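Local coordinates for protein endo-1,4-beta-xylanase (PDB 1H12) that hydrolyses internal beta-1,4 linkages of xylan as a cold-adapted family 8 glycoside hydrolase, and may also act on related beta-glucans, at residues V88-Q93 and N155-W160; F96-W100 and F149-L153; N238-V243 and S256-P262. One frame throughout, in Å; residues are numbered along the deposited sequence. Where two conformers were deposited one is given.

Interaction 1: residues V88-Q93 and N155-W160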
loop_
_atom_site.group_PDB
_atom_site.type_symbol
_atom_site.label_atom_id
_atom_site.label_comp_id
_atom_site.label_asym_id
_atom_site.label_seq_id
_atom_site.Cartn_x
_atom_site.Cartn_y
_atom_site.Cartn_z
ATOM N N VAL A 88 5.443 -10.861 -7.065
ATOM C CA VAL A 88 6.881 -10.805 -7.339
ATOM C C VAL A 88 7.670 -11.196 -6.101
ATOM O O VAL A 88 8.719 -11.837 -6.217
ATOM C CB VAL A 88 7.326 -9.482 -7.960
ATOM C CG1 VAL A 88 7.257 -8.296 -7.020
ATOM C CG2 VAL A 88 8.727 -9.603 -8.537
ATOM N N MET A 89 7.205 -10.853 -4.910
ATOM C CA MET A 89 7.940 -11.210 -3.704
ATOM C C MET A 89 8.021 -12.720 -3.497
ATOM O O MET A 89 8.984 -13.208 -2.888
ATOM C CB MET A 89 7.333 -10.557 -2.470
ATOM C CG MET A 89 7.432 -9.021 -2.452
ATOM S SD MET A 89 9.127 -8.440 -2.692
ATOM C CE MET A 89 8.765 -6.756 -3.084
ATOM N N LEU A 90 7.019 -13.459 -3.956
ATOM C CA LEU A 90 6.991 -14.920 -3.808
ATOM C C LEU A 90 7.363 -15.652 -5.076
ATOM O O LEU A 90 7.272 -16.886 -5.126
ATOM C CB LEU A 90 5.646 -15.352 -3.252
ATOM C CG LEU A 90 5.344 -14.875 -1.831
ATOM C CD1 LEU A 90 4.001 -15.341 -1.401
ATOM C CD2 LEU A 90 6.389 -15.300 -0.810
ATOM N N ASN A 91 7.865 -14.955 -6.053
ATOM C CA ASN A 91 8.359 -15.588 -7.301
ATOM C C ASN A 91 7.216 -16.228 -8.099
ATOM O O ASN A 91 7.386 -17.270 -8.707
ATOM C CB ASN A 91 9.497 -16.579 -7.059
ATOM C CG ASN A 91 10.670 -16.377 -7.999
ATOM O OD1 ASN A 91 10.826 -15.330 -8.620
ATOM N ND2 ASN A 91 11.520 -17.419 -8.081
ATOM N N LYS A 92 6.049 -15.569 -8.104
ATOM C CA LYS A 92 4.833 -16.084 -8.735
ATOM C C LYS A 92 4.597 -15.382 -10.077
ATOM O O LYS A 92 3.793 -14.455 -10.201
ATOM C CB LYS A 92 3.649 -15.925 -7.801
ATOM C CG LYS A 92 3.845 -16.585 -6.445
ATOM C CD LYS A 92 3.813 -18.094 -6.536
ATOM C CE LYS A 92 3.898 -18.729 -5.189
ATOM N NZ LYS A 92 3.731 -20.192 -5.314
ATOM N N GLN A 93 5.338 -15.843 -11.094
ATOM C CA GLN A 93 5.408 -15.090 -12.324
ATOM C C GLN A 93 4.146 -15.096 -13.159
ATOM O O GLN A 93 3.766 -14.060 -13.726
ATOM C CB GLN A 93 6.621 -15.547 -13.144
ATOM C CG GLN A 93 6.890 -14.660 -14.351
ATOM C CD GLN A 93 8.109 -15.046 -15.113
ATOM O OE1 GLN A 93 8.650 -16.191 -14.916
ATOM N NE2 GLN A 93 8.555 -14.181 -15.997
ATOM N N ASN A 155 11.012 -4.764 -9.745
ATOM C CA ASN A 155 11.399 -6.018 -9.111
ATOM C C ASN A 155 11.262 -7.211 -10.059
ATOM O O ASN A 155 12.098 -8.094 -10.059
ATOM C CB ASN A 155 10.612 -6.221 -7.830
ATOM C CG ASN A 155 11.146 -5.402 -6.663
ATOM O OD1 ASN A 155 10.507 -4.283 -6.351
ATOM N ND2 ASN A 155 12.159 -5.816 -6.069
ATOM N N ALA A 156 10.191 -7.218 -10.872
ATOM C CA ALA A 156 10.000 -8.299 -11.856
ATOM C C ALA A 156 11.154 -8.304 -12.847
ATOM O O ALA A 156 11.695 -9.384 -13.166
ATOM C CB ALA A 156 8.673 -8.090 -12.539
ATOM N N SER A 157 11.547 -7.140 -13.340
ATOM C CA SER A 157 12.715 -7.064 -14.204
ATOM C C SER A 157 13.928 -7.683 -13.539
ATOM O O SER A 157 14.663 -8.466 -14.168
ATOM C CB SER A 157 13.000 -5.589 -14.499
ATOM O OG SER A 157 14.249 -5.440 -15.169
ATOM N N ALA A 158 14.174 -7.315 -12.304
ATOM C CA ALA A 158 15.362 -7.789 -11.611
ATOM C C ALA A 158 15.353 -9.283 -11.398
ATOM O O ALA A 158 16.388 -9.927 -11.497
ATOM C CB ALA A 158 15.515 -7.075 -10.285
ATOM N N ARG A 159 14.205 -9.865 -11.076
ATOM C CA ARG A 159 14.122 -11.277 -10.771
ATOM C C ARG A 159 14.060 -12.147 -12.003
ATOM O O ARG A 159 14.622 -13.253 -12.003
ATOM C CB ARG A 159 12.946 -11.603 -9.858
ATOM C CG ARG A 159 12.988 -10.874 -8.493
ATOM C CD ARG A 159 12.116 -11.522 -7.469
ATOM N NE ARG A 159 12.743 -12.773 -7.020
ATOM C CZ ARG A 159 12.238 -13.593 -6.115
ATOM N NH1 ARG A 159 12.939 -14.660 -5.750
ATOM N NH2 ARG A 159 11.044 -13.354 -5.552
ATOM N N TRP A 160 13.357 -11.687 -13.027
ATOM C CA TRP A 160 12.980 -12.525 -14.146
ATOM C C TRP A 160 13.555 -12.138 -15.490
ATOM O O TRP A 160 13.460 -12.912 -16.462
ATOM C CB TRP A 160 11.435 -12.585 -14.223
ATOM C CG TRP A 160 10.766 -13.045 -13.003
ATOM C CD1 TRP A 160 11.217 -13.958 -12.099
ATOM C CD2 TRP A 160 9.487 -12.580 -12.484
ATOM N NE1 TRP A 160 10.338 -14.088 -11.064
ATOM C CE2 TRP A 160 9.255 -13.257 -11.285
ATOM C CE3 TRP A 160 8.551 -11.660 -12.921
ATOM C CZ2 TRP A 160 8.103 -13.078 -10.531
ATOM C CZ3 TRP A 160 7.400 -11.467 -12.185
ATOM C CH2 TRP A 160 7.188 -12.148 -10.992
#
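Two side-chain donors on the last turn of helix 143-160 meet the end of helix 77-89 and the bend that follows it. W160 NE1 donates to N91 OD1 at 2.8 Å and 164°, and R159 NH2 donates to V88 O at 2.9 Å and 145°. The same N91 OD1 lies over one face of the R159 guanidinium, 3.4 Å from R159 CZ, so one amide oxygen lies over the guanidinium and at the edge of the indole. Helix 77-89 ends in a Schellman motif: N91, at phi 66°, is its C-prime residue, and N91 N returns to V88 O at 3.2 Å. V88 O thus accepts from both N91 N and R159 NH2.

Packing spreads from there. The W160 ring is sandwiched, with V88 CG2 4.2 Å from the centroid of its six-membered ring over one face and Q93 CG 3.8 Å from it over the opposite face, both CH-pi contacts. V88 also fits as a knob among N155, A156, R159 and W160. Beyond the segments, F96 meets W160 edge-to-face, Q93 NE2 is bonded to Y168, and Y400 makes a cation-pi contact with R159.

The arginine bond takes up a carbonyl at the helix terminus and the tryptophan bond the side chain of the C-prime residue, so both donors meet the helix ending, one through its backbone and one through a side chain.

Interaction 2: residues F96-W100 and F149-L153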
loop_
_atom_site.group_PDB
_atom_site.type_symbol
_atom_site.label_atom_id
_atom_site.label_comp_id
_atom_site.label_asym_id
_atom_site.label_seq_id
_atom_site.Cartn_x
_atom_site.Cartn_y
_atom_site.Cartn_z
ATOM N N PHE A 96 1.695 -12.716 -11.610
ATOM C CA PHE A 96 2.162 -11.363 -11.886
ATOM C C PHE A 96 1.786 -10.963 -13.304
ATOM O O PHE A 96 1.199 -9.885 -13.538
ATOM C CB PHE A 96 3.655 -11.271 -11.678
ATOM C CG PHE A 96 4.214 -9.886 -11.836
ATOM C CD1 PHE A 96 4.375 -9.314 -13.082
ATOM C CD2 PHE A 96 4.582 -9.177 -10.713
ATOM C CE1 PHE A 96 4.839 -8.024 -13.189
ATOM C CE2 PHE A 96 5.091 -7.917 -10.820
ATOM C CZ PHE A 96 5.222 -7.326 -12.063
ATOM N N ASP A 97 2.142 -11.793 -14.255
ATOM C CA ASP A 97 1.970 -11.466 -15.660
ATOM C C ASP A 97 0.495 -11.332 -16.028
ATOM O O ASP A 97 0.109 -10.473 -16.799
ATOM C CB ASP A 97 2.635 -12.509 -16.531
ATOM C CG ASP A 97 4.136 -12.423 -16.555
ATOM O OD1 ASP A 97 4.701 -11.492 -15.937
ATOM O OD2 ASP A 97 4.786 -13.295 -17.184
ATOM N N ASN A 98 -0.340 -12.191 -15.458
ATOM C CA ASN A 98 -1.754 -12.125 -15.731
ATOM C C ASN A 98 -2.385 -10.843 -15.222
ATOM O O ASN A 98 -3.268 -10.252 -15.851
ATOM C CB ASN A 98 -2.493 -13.367 -15.198
ATOM C CG ASN A 98 -2.148 -14.650 -15.927
ATOM O OD1 ASN A 98 -1.662 -14.618 -17.068
ATOM N ND2 ASN A 98 -2.426 -15.773 -15.270
ATOM N N LEU A 99 -1.947 -10.408 -14.022
ATOM C CA LEU A 99 -2.418 -9.145 -13.473
ATOM C C LEU A 99 -1.887 -7.962 -14.268
ATOM O O LEU A 99 -2.623 -6.997 -14.524
ATOM C CB LEU A 99 -1.980 -9.005 -11.999
ATOM C CG LEU A 99 -2.659 -9.953 -11.008
ATOM C CD1 LEU A 99 -2.029 -9.737 -9.644
ATOM C CD2 LEU A 99 -4.160 -9.737 -10.934
ATOM N N TRP A 100 -0.613 -7.965 -14.634
ATOM C CA TRP A 100 -0.036 -6.835 -15.358
ATOM C C TRP A 100 -0.656 -6.716 -16.760
ATOM O O TRP A 100 -0.956 -5.622 -17.226
ATOM C CB TRP A 100 1.494 -6.929 -15.408
ATOM C CG TRP A 100 2.150 -5.831 -16.152
ATOM C CD1 TRP A 100 3.035 -5.977 -17.156
ATOM C CD2 TRP A 100 1.922 -4.407 -16.029
ATOM N NE1 TRP A 100 3.384 -4.758 -17.673
ATOM C CE2 TRP A 100 2.711 -3.780 -16.987
ATOM C CE3 TRP A 100 1.135 -3.582 -15.196
ATOM C CZ2 TRP A 100 2.661 -2.399 -17.196
ATOM C CZ3 TRP A 100 1.115 -2.234 -15.387
ATOM C CH2 TRP A 100 1.863 -1.633 -16.391
ATOM N N PHE A 149 2.726 -0.212 -9.016
ATOM C CA PHE A 149 3.004 -0.838 -10.278
ATOM C C PHE A 149 4.469 -0.666 -10.651
ATOM O O PHE A 149 5.135 -1.610 -11.093
ATOM C CB PHE A 149 2.162 -0.260 -11.438
ATOM C CG PHE A 149 0.687 -0.627 -11.487
ATOM C CD1 PHE A 149 0.250 -1.938 -11.328
ATOM C CD2 PHE A 149 -0.261 0.319 -11.809
ATOM C CE1 PHE A 149 -1.068 -2.267 -11.472
ATOM C CE2 PHE A 149 -1.594 -0.015 -11.959
ATOM C CZ PHE A 149 -1.993 -1.323 -11.782
ATOM N N ALA A 150 4.983 0.578 -10.521
ATOM C CA ALA A 150 6.391 0.815 -10.864
ATOM C C ALA A 150 7.317 -0.025 -10.014
ATOM O O ALA A 150 8.274 -0.630 -10.508
ATOM C CB ALA A 150 6.711 2.282 -10.697
ATOM N N PHE A 151 7.051 -0.041 -8.713
ATOM C CA PHE A 151 7.826 -0.843 -7.775
ATOM C C PHE A 151 7.821 -2.324 -8.193
ATOM O O PHE A 151 8.866 -2.981 -8.270
ATOM C CB PHE A 151 7.273 -0.664 -6.368
ATOM C CG PHE A 151 7.984 -1.483 -5.337
ATOM C CD1 PHE A 151 9.258 -1.143 -4.868
ATOM C CD2 PHE A 151 7.391 -2.612 -4.808
ATOM C CE1 PHE A 151 9.928 -1.902 -3.966
ATOM C CE2 PHE A 151 8.032 -3.385 -3.875
ATOM C CZ PHE A 151 9.321 -3.037 -3.452
ATOM N N ALA A 152 6.635 -2.872 -8.403
ATOM C CA ALA A 152 6.520 -4.262 -8.732
ATOM C C ALA A 152 7.203 -4.622 -10.040
ATOM O O ALA A 152 7.881 -5.657 -10.145
ATOM C CB ALA A 152 5.035 -4.643 -8.762
ATOM N N LEU A 153 7.065 -3.772 -11.058
ATOM C CA LEU A 153 7.676 -3.984 -12.362
ATOM C C LEU A 153 9.206 -3.949 -12.302
ATOM O O LEU A 153 9.890 -4.751 -12.961
ATOM C CB LEU A 153 7.124 -2.991 -13.369
ATOM C CG LEU A 153 5.675 -3.241 -13.788
ATOM C CD1 LEU A 153 5.091 -1.972 -14.391
ATOM C CD2 LEU A 153 5.554 -4.406 -14.763
#
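Helices 93-107 and 143-160 belong to the helical (alpha/alpha)6 barrel expected of glycoside hydrolase family 8, and here they run roughly antiparallel. The axes of 96-100 and 149-153 make an angle of 145° between their N-to-C directions and come no closer than 12.3 Å. At that spacing the backbones stay apart (the nearest CA pairs are W100 and F149 at 8.4 Å and F96 and A152 at 8.9 Å), and large side chains span the gap. No hydrogen bond crosses between the two segments.

In the apolar contacts, F96 CE2 lies 3.9 Å from A152 CB; the same carbon is 3.7 Å from A152 O, consistent with the small A152 side chain leaving room for the ring to approach the backbone. Among the aromatic contacts, the W100 six-membered ring and the F149 ring are 5.6 Å apart between centroids with planes at 58°, an oblique pair in which W100 CZ3 approaches F149 CD1 to 4.2 Å.

All five touching residues are buried. M175 of helix 168-182 touches both W100 and F149, and Y122 touches both as well, while W100 NE1 finds its polar partner in D171 OD2, so the indole nitrogen is satisfied within this apolar layer.

The CH-pi contact is the most sharply defined: L153 CD2 sits 3.6 Å from the centroid of the W100 five-membered ring, only 8° off its normal, and the same methyl meets the edge of the F96 ring, with L153 CD2 4.0 Å from F96 CZ.

Interaction 3: residues N238-V243 and S256-P262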
loop_
_atom_site.group_PDB
_atom_site.type_symbol
_atom_site.label_atom_id
_atom_site.label_comp_id
_atom_site.label_asym_id
_atom_site.label_seq_id
_atom_site.Cartn_x
_atom_site.Cartn_y
_atom_site.Cartn_z
ATOM N N ASN A 238 6.400 15.902 9.207
ATOM C CA ASN A 238 5.566 17.077 9.461
ATOM C C ASN A 238 4.142 16.680 9.804
ATOM O O ASN A 238 3.526 17.261 10.700
ATOM C CB ASN A 238 5.604 18.018 8.260
ATOM C CG ASN A 238 6.916 18.755 8.095
ATOM O OD1 ASN A 238 7.728 18.823 9.038
ATOM N ND2 ASN A 238 7.120 19.350 6.896
ATOM N N HIS A 239 3.589 15.722 9.054
ATOM C CA HIS A 239 2.236 15.258 9.337
ATOM C C HIS A 239 2.141 14.686 10.733
ATOM O O HIS A 239 1.199 15.001 11.475
ATOM C CB HIS A 239 1.852 14.213 8.282
ATOM C CG HIS A 239 0.409 13.806 8.331
ATOM N ND1 HIS A 239 -0.618 14.681 8.103
ATOM C CD2 HIS A 239 -0.163 12.617 8.607
ATOM C CE1 HIS A 239 -1.777 13.995 8.216
ATOM N NE2 HIS A 239 -1.531 12.741 8.536
ATOM N N PHE A 240 3.090 13.862 11.112
ATOM C CA PHE A 240 3.082 13.289 12.449
ATOM C C PHE A 240 3.242 14.331 13.532
ATOM O O PHE A 240 2.669 14.191 14.609
ATOM C CB PHE A 240 4.036 12.096 12.564
ATOM C CG PHE A 240 3.419 10.832 12.033
ATOM C CD1 PHE A 240 2.463 10.182 12.777
ATOM C CD2 PHE A 240 3.771 10.294 10.775
ATOM C CE1 PHE A 240 1.852 9.041 12.309
ATOM C CE2 PHE A 240 3.169 9.154 10.317
ATOM C CZ PHE A 240 2.200 8.543 11.079
ATOM N N THR A 241 4.009 15.374 13.296
ATOM C CA THR A 241 4.084 16.489 14.238
ATOM C C THR A 241 2.719 17.147 14.364
ATOM O O THR A 241 2.274 17.446 15.464
ATOM C CB THR A 241 5.143 17.485 13.775
ATOM O OG1 THR A 241 6.443 16.867 13.761
ATOM C CG2 THR A 241 5.203 18.734 14.686
ATOM N N LYS A 242 2.069 17.389 13.263
ATOM C CA LYS A 242 0.787 18.080 13.247
ATOM C C LYS A 242 -0.322 17.267 13.852
ATOM O O LYS A 242 -1.235 17.858 14.438
ATOM C CB LYS A 242 0.416 18.548 11.842
ATOM C CG LYS A 242 1.376 19.584 11.264
ATOM C CD LYS A 242 0.983 20.822 11.385
ATOM C CE LYS A 242 1.768 21.797 10.380
ATOM N NZ LYS A 242 0.786 22.957 10.415
ATOM N N VAL A 243 -0.266 15.932 13.773
ATOM C CA VAL A 243 -1.311 15.126 14.401
ATOM C C VAL A 243 -1.015 14.728 15.848
ATOM O O VAL A 243 -1.845 14.104 16.482
ATOM C CB VAL A 243 -1.711 13.884 13.573
ATOM C CG1 VAL A 243 -2.213 14.291 12.217
ATOM C CG2 VAL A 243 -0.612 12.843 13.484
ATOM N N SER A 256 -3.888 15.482 3.416
ATOM C CA SER A 256 -2.995 16.444 3.986
ATOM C C SER A 256 -2.608 17.496 2.973
ATOM O O SER A 256 -2.490 17.208 1.759
ATOM C CB SER A 256 -1.694 15.723 4.440
ATOM O OG SER A 256 -0.735 16.578 5.030
ATOM N N ARG A 257 -2.330 18.693 3.436
ATOM C CA ARG A 257 -1.642 19.677 2.623
ATOM C C ARG A 257 -0.173 19.324 2.508
ATOM O O ARG A 257 0.328 18.431 3.200
ATOM C CB ARG A 257 -1.828 21.096 3.233
ATOM C CG ARG A 257 -3.283 21.439 3.388
ATOM C CD ARG A 257 -3.978 21.376 2.060
ATOM N NE ARG A 257 -5.342 21.929 2.076
ATOM C CZ ARG A 257 -6.097 21.998 1.018
ATOM N NH1 ARG A 257 -5.659 21.549 -0.154
ATOM N NH2 ARG A 257 -7.318 22.497 1.077
ATOM N N LEU A 258 0.559 20.031 1.643
ATOM C CA LEU A 258 1.957 19.690 1.379
ATOM C C LEU A 258 2.885 20.006 2.512
ATOM O O LEU A 258 3.982 19.511 2.550
ATOM C CB LEU A 258 2.392 20.285 0.053
ATOM C CG LEU A 258 1.637 19.830 -1.167
ATOM C CD1 LEU A 258 2.352 20.277 -2.420
ATOM C CD2 LEU A 258 1.286 18.413 -1.259
ATOM N N ASP A 259 2.421 20.791 3.501
ATOM C CA ASP A 259 3.157 21.060 4.728
ATOM C C ASP A 259 2.861 20.032 5.834
ATOM O O ASP A 259 3.335 20.196 6.972
ATOM C CB ASP A 259 2.959 22.480 5.200
ATOM C CG ASP A 259 1.605 22.733 5.698
ATOM O OD1 ASP A 259 0.677 21.883 5.619
ATOM O OD2 ASP A 259 1.321 23.881 6.147
ATOM N N GLY A 260 2.040 19.037 5.545
ATOM C CA GLY A 260 1.647 18.020 6.496
ATOM C C GLY A 260 0.384 18.310 7.260
ATOM O O GLY A 260 -0.054 17.470 8.064
ATOM N N SER A 261 -0.226 19.469 7.069
ATOM C CA SER A 261 -1.413 19.811 7.810
ATOM C C SER A 261 -2.593 18.952 7.367
ATOM O O SER A 261 -2.927 18.941 6.178
ATOM C CB SER A 261 -1.825 21.285 7.556
ATOM O OG SER A 261 -0.837 22.168 8.005
ATOM N N PRO A 262 -3.277 18.261 8.271
ATOM C CA PRO A 262 -4.511 17.576 7.870
ATOM C C PRO A 262 -5.465 18.505 7.163
ATOM O O PRO A 262 -5.672 19.648 7.593
ATOM C CB PRO A 262 -5.071 17.054 9.186
ATOM C CG PRO A 262 -3.839 16.865 10.049
ATOM C CD PRO A 262 -2.951 18.027 9.696
HETATM O O HOH W 1 6.202 18.777 4.130
#
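Segment 238-243 is helical, near the C-terminal end of helix 219-243, whereas 256-262 has no regular secondary structure and folds into a type I beta turn from R257 to G260. The turn is closed by G260 N to R257 O at 3.0 Å, and R257 N bonds S261 O at 2.8 Å. The backbones come very close: the CA atoms of H239 and G260 are 4.0 Å apart, and H239 CA makes a CA-H...O contact with G260 O at 3.4 Å and 151°. G260 suits this place twice over, since a CB would clash with H239 N and N238 C, and its phi of 92° with psi of -3° would press a CB against the preceding carbonyl.

H239 ND1 donates to G260 O at 2.8 Å and 160°, adding a side-chain bond to the same carbonyl. K242 NZ donates to S261 OG at 3.0 Å, and S261 OG passes the chain on to D259 OD1 at 2.8 Å. D259 OD1 also accepts from S261 N at 3.0 Å, an Asx turn. A water links N238 ND2, at 3.0 Å, to L258 O, at 2.8 Å. Apolar contact comes from V243 CG1 against P262 CG at 3.7 Å.

The contact lays the loop that leads to strand 277-278 against the C-terminal part of helix 219-243. H239 NE2 is bonded to T253 N and the turn to N197 through R257 NH1 and L258 N, while F240 packs on helix 283-296.

Interactions 1 and 2 form one continuous packing region. Their centres are 9 Å apart, both draw on helix 143-160, and helices 77-89 and 93-107 follow each other in the chain. F96 is the main link: F96 CZ lies 3.6 Å from A156 CB and F96 CG 3.6 Å from W160 CZ3, and M89 CE, independently of it, reaches F151 CE2 at 3.5 Å. Interaction 3 stands apart on the opposite side of the chain's centre, about 35 Å from interaction 1 and 31 Å from interaction 2 between centres, with nearest atoms about 22 Å and 19 Å away. None of the segments contributes to the pocket where xylose is bound, lined by Q327, G341, E342, Y378 and N382.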